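PDB 5AQ1: glucose-6-phosphate dehydrogenase from Trypanosoma cruzi, which catalyses the NADP-dependent oxidation of glucose 6-phosphate to 6-phosphogluconolactone, the entry step of the pentose phosphate pathway. Local coordinates for residues A32-V37 against R130-F135; A52-Y57 against G89-L94. One frame throughout, in Å; residues are numbered along the deposited sequence.

Contact 1. Residues A32-V37 against R130-F135; sequences ALTIVV and RMEEAF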
# COMPACT_ATOMS: atom_id res chain seq x y z
N ALA B 32 40.35 0.75 35.56
CA ALA B 32 41.09 1.91 35.07
C ALA B 32 40.76 2.18 33.60
O ALA B 32 40.51 1.26 32.83
CB ALA B 32 42.59 1.70 35.24
N LEU B 33 40.76 3.46 33.23
CA LEU B 33 40.51 3.89 31.86
C LEU B 33 41.61 4.84 31.40
O LEU B 33 41.83 5.88 32.02
CB LEU B 33 39.15 4.59 31.74
CG LEU B 33 38.77 5.13 30.35
CD1 LEU B 33 38.83 4.04 29.29
CD2 LEU B 33 37.39 5.76 30.39
N THR B 34 42.29 4.47 30.32
CA THR B 34 43.32 5.31 29.73
C THR B 34 42.96 5.61 28.28
O THR B 34 42.78 4.70 27.47
CB THR B 34 44.71 4.64 29.80
OG1 THR B 34 44.97 4.21 31.14
CG2 THR B 34 45.80 5.61 29.37
N ILE B 35 42.84 6.90 27.96
CA ILE B 35 42.56 7.36 26.60
C ILE B 35 43.82 8.01 26.02
O ILE B 35 44.24 9.08 26.47
CB ILE B 35 41.40 8.38 26.58
CG1 ILE B 35 40.14 7.73 27.15
CG2 ILE B 35 41.15 8.89 25.17
CD1 ILE B 35 38.98 8.68 27.36
N VAL B 36 44.44 7.35 25.04
CA VAL B 36 45.67 7.83 24.44
C VAL B 36 45.38 8.53 23.11
O VAL B 36 44.92 7.90 22.16
CB VAL B 36 46.68 6.69 24.20
CG1 VAL B 36 48.02 7.24 23.74
CG2 VAL B 36 46.86 5.86 25.46
N VAL B 37 45.64 9.83 23.06
CA VAL B 37 45.47 10.62 21.85
C VAL B 37 46.81 10.72 21.12
O VAL B 37 47.66 11.52 21.49
CB VAL B 37 44.95 12.04 22.17
CG1 VAL B 37 44.68 12.82 20.88
CG2 VAL B 37 43.70 11.98 23.03
N ARG B 130 51.87 2.62 34.46
CA ARG B 130 51.97 3.50 35.63
C ARG B 130 50.63 4.10 36.02
O ARG B 130 50.29 4.17 37.21
CB ARG B 130 52.96 4.65 35.39
CG ARG B 130 54.38 4.29 35.76
CD ARG B 130 55.30 5.50 35.70
NE ARG B 130 56.70 5.06 35.75
CZ ARG B 130 57.42 4.70 34.69
NH1 ARG B 130 56.90 4.72 33.46
NH2 ARG B 130 58.68 4.32 34.86
N MET B 131 49.89 4.56 35.02
CA MET B 131 48.58 5.14 35.24
C MET B 131 47.57 4.09 35.71
O MET B 131 46.76 4.36 36.59
CB MET B 131 48.08 5.82 33.95
CG MET B 131 48.87 7.06 33.56
SD MET B 131 48.49 7.64 31.89
CE MET B 131 49.37 9.20 31.88
N GLU B 132 47.65 2.89 35.13
CA GLU B 132 46.76 1.79 35.50
C GLU B 132 46.98 1.30 36.93
O GLU B 132 46.03 1.01 37.64
CB GLU B 132 46.91 0.63 34.52
CG GLU B 132 46.34 0.93 33.14
CD GLU B 132 46.56 -0.21 32.16
OE1 GLU B 132 47.54 -0.97 32.34
OE2 GLU B 132 45.76 -0.34 31.21
N GLU B 133 48.24 1.22 37.35
CA GLU B 133 48.58 0.81 38.72
C GLU B 133 48.07 1.82 39.75
O GLU B 133 47.70 1.44 40.86
CB GLU B 133 50.10 0.62 38.89
CG GLU B 133 50.75 -0.48 38.05
CD GLU B 133 49.98 -1.79 38.03
OE1 GLU B 133 49.47 -2.19 39.10
OE2 GLU B 133 49.90 -2.42 36.95
N ALA B 134 48.05 3.10 39.37
CA ALA B 134 47.62 4.17 40.27
C ALA B 134 46.10 4.23 40.43
O ALA B 134 45.60 4.91 41.32
CB ALA B 134 48.15 5.52 39.78
N PHE B 135 45.37 3.55 39.55
CA PHE B 135 43.92 3.39 39.70
C PHE B 135 43.62 2.76 41.04
O PHE B 135 44.24 1.76 41.41
CB PHE B 135 43.38 2.51 38.58
CG PHE B 135 41.90 2.26 38.66
CD1 PHE B 135 41.00 3.28 38.35
CD2 PHE B 135 41.41 1.01 39.02
CE1 PHE B 135 39.63 3.05 38.42
CE2 PHE B 135 40.05 0.78 39.08
CZ PHE B 135 39.16 1.80 38.78
O HOH W 1 43.90 1.72 31.22

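Contact 2. Residues A52-Y57 against G89-L94; sequences ALFQLY and GFFTRL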
# COMPACT_ATOMS: atom_id res chain seq x y z
N ALA B 52 35.91 17.65 22.93
CA ALA B 52 34.87 16.63 23.12
C ALA B 52 35.06 15.91 24.45
O ALA B 52 34.10 15.71 25.20
CB ALA B 52 34.88 15.64 21.97
N LEU B 53 36.30 15.53 24.74
CA LEU B 53 36.64 14.88 26.01
C LEU B 53 36.32 15.78 27.20
O LEU B 53 35.86 15.30 28.24
CB LEU B 53 38.12 14.48 26.03
CG LEU B 53 38.54 13.35 25.08
CD1 LEU B 53 40.06 13.29 24.94
CD2 LEU B 53 38.00 12.01 25.56
N PHE B 54 36.56 17.08 27.06
CA PHE B 54 36.21 18.05 28.10
C PHE B 54 34.72 18.03 28.39
O PHE B 54 34.31 17.97 29.55
CB PHE B 54 36.65 19.47 27.70
CG PHE B 54 36.18 20.54 28.65
CD1 PHE B 54 36.60 20.56 29.97
CD2 PHE B 54 35.33 21.55 28.21
CE1 PHE B 54 36.18 21.55 30.84
CE2 PHE B 54 34.90 22.54 29.08
CZ PHE B 54 35.33 22.54 30.40
N GLN B 55 33.91 18.06 27.34
CA GLN B 55 32.45 18.02 27.49
C GLN B 55 31.99 16.72 28.14
O GLN B 55 31.09 16.74 28.98
CB GLN B 55 31.76 18.20 26.13
CG GLN B 55 31.94 19.57 25.49
CD GLN B 55 31.46 20.70 26.38
OE1 GLN B 55 30.48 20.55 27.11
NE2 GLN B 55 32.16 21.83 26.33
N LEU B 56 32.60 15.61 27.75
CA LEU B 56 32.27 14.31 28.35
C LEU B 56 32.62 14.28 29.83
O LEU B 56 31.88 13.71 30.63
CB LEU B 56 32.97 13.17 27.62
CG LEU B 56 32.49 12.84 26.21
CD1 LEU B 56 33.32 11.69 25.64
CD2 LEU B 56 31.01 12.49 26.19
N TYR B 57 33.75 14.88 30.20
CA TYR B 57 34.14 14.99 31.60
C TYR B 57 33.09 15.78 32.38
O TYR B 57 32.62 15.33 33.43
CB TYR B 57 35.51 15.66 31.73
CG TYR B 57 36.06 15.68 33.15
CD1 TYR B 57 36.61 14.53 33.71
CD2 TYR B 57 36.04 16.84 33.92
CE1 TYR B 57 37.12 14.53 35.00
CE2 TYR B 57 36.55 16.86 35.21
CZ TYR B 57 37.09 15.70 35.74
OH TYR B 57 37.60 15.70 37.02
N GLY B 89 41.80 26.92 25.09
CA GLY B 89 41.30 27.91 24.13
C GLY B 89 40.18 27.42 23.23
O GLY B 89 39.36 28.22 22.78
N PHE B 90 40.13 26.11 22.97
CA PHE B 90 39.11 25.53 22.10
C PHE B 90 37.91 24.92 22.84
O PHE B 90 37.01 24.38 22.20
CB PHE B 90 39.74 24.49 21.18
CG PHE B 90 40.76 25.05 20.24
CD1 PHE B 90 42.10 25.13 20.61
CD2 PHE B 90 40.40 25.51 18.98
CE1 PHE B 90 43.05 25.65 19.75
CE2 PHE B 90 41.34 26.03 18.11
CZ PHE B 90 42.67 26.10 18.49
N PHE B 91 37.90 25.01 24.17
CA PHE B 91 36.77 24.51 24.95
C PHE B 91 35.61 25.50 24.87
O PHE B 91 35.82 26.72 24.88
CB PHE B 91 37.14 24.28 26.42
CG PHE B 91 38.25 23.29 26.65
CD1 PHE B 91 38.73 22.47 25.62
CD2 PHE B 91 38.80 23.15 27.92
CE1 PHE B 91 39.75 21.56 25.86
CE2 PHE B 91 39.81 22.24 28.16
CZ PHE B 91 40.29 21.44 27.13
N THR B 92 34.39 24.97 24.80
CA THR B 92 33.19 25.79 24.71
C THR B 92 32.28 25.53 25.90
O THR B 92 32.53 24.62 26.69
CB THR B 92 32.42 25.51 23.40
OG1 THR B 92 31.85 24.19 23.44
CG2 THR B 92 33.34 25.64 22.19
N ARG B 93 31.24 26.35 26.02
CA ARG B 93 30.25 26.24 27.09
C ARG B 93 30.90 26.33 28.48
O ARG B 93 30.44 25.71 29.44
CB ARG B 93 29.46 24.93 26.94
CG ARG B 93 28.87 24.68 25.55
CD ARG B 93 27.42 24.22 25.59
NE ARG B 93 27.11 23.28 26.65
CZ ARG B 93 26.34 23.53 27.71
NH1 ARG B 93 25.80 24.73 27.94
NH2 ARG B 93 26.12 22.56 28.58
N LEU B 94 31.95 27.13 28.56
CA LEU B 94 32.72 27.31 29.79
C LEU B 94 31.88 28.00 30.86
O LEU B 94 31.84 27.56 32.01
CB LEU B 94 33.98 28.14 29.51
CG LEU B 94 35.10 27.41 28.76
CD1 LEU B 94 36.01 28.39 28.03
CD2 LEU B 94 35.91 26.56 29.73

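Contact 1. Residues A32-V37 against R130-F135
Ala32 and Phe135 bring the two backbones to 5.6 Å between their CA atoms, where the chain entering strand 33-38 passes the residue that follows helix 118-134. The Ala32 methyl carbon CB packs 3.5 Å from Phe135 CB. Phe135 carries CG anti to its backbone nitrogen (chi1 178°), and this swings the ring across the backbone of Ala32: the Ala32 N lies 3.4 Å above the ring plane, over its centre. In the last turn of the helix, Glu132 sends an extended chain past Thr34, the two side chains crossing at about a right angle with Glu132 CG 4.1 Å from Thr34 OG1. Their polar ends are joined by a water, which donates to Thr34 OG1 at 2.7 Å and to Glu132 OE2 at 2.8 Å. The other branch of Thr34, CG2, rests 4.2 Å from the sulfur SD of Met131. The same Glu132 OE2 forms a salt bridge with Arg144 on the adjacent strand 143-148, while Thr34 also packs on Ile128. In this Rossmann-type domain the small Ala32 and Thr34 methyls thus pack on the larger Phe135 and Met131, while water and Arg144 meet OE2 of the buried Glu132, surroundings expected to keep its carboxylate ionised.

Contact 2. Residues A52-Y57 against G89-L94
Phe54 and Phe91 lie in an offset stack, their planes only 10° apart and their centroids separated by 4.5 Å. The displacement runs toward the root of the Phe54 side chain: Phe54 CB sits 4.0 Å from the centroid of the Phe91 ring, almost on its normal, making a CH-pi contact, while Phe91 CD2 stands over the centre of the Phe54 ring. With CG anti to the backbone nitrogen (chi1 173°), Phe54 reaches out from helix 43-58 to the irregular segment 89-94. Farther along this ring, the carbonyl oxygen of Thr92 approaches the edge in plane, 4.0 Å from Phe54 CE2, and Leu94 CD2 comes within 4.1 Å of Phe54 CZ. Gln55, its chain bent at chi2, turns its amide to that same carbonyl: NE2 donates a weak hydrogen bond to Thr92 O, 2.8 Å long but with an N-H...O angle of 127°. The opposite end of the amide, OE1, receives a weak hydrogen bond from Arg97. Phe104 of helix 101-105 meets the Phe54 ring at a steep angle, and Leu105 packs on Phe91, extending the apolar cluster. The segment is thus held by apolar packing with the aromatic stack at its centre, supplemented by a weak, bent hydrogen bond from the Gln55 amide to one backbone carbonyl.

Both contacts belong to the dinucleotide-binding domain, their centres about 21 Å apart. Strand 33-38 and helix 43-58, joined by a short turn, form the first beta-alpha unit of this Rossmann-type domain and supply the first segments of contacts 1 and 2; the chain then passes through 89-94 before reaching 130-135, so contact 2 is nested within the loop closed by contact 1. The two sites touch where Ile35 CD1 packs 3.9 Å from Leu53 CD2. Contact 1 packs helix 118-134 on the parallel sheet, whereas contact 2 joins helix 43-58 to a loop. The turn is probably the family's dinucleotide-binding loop; contact 1 lies at the strand end away from it, and contact 2 uses the later half of the helix.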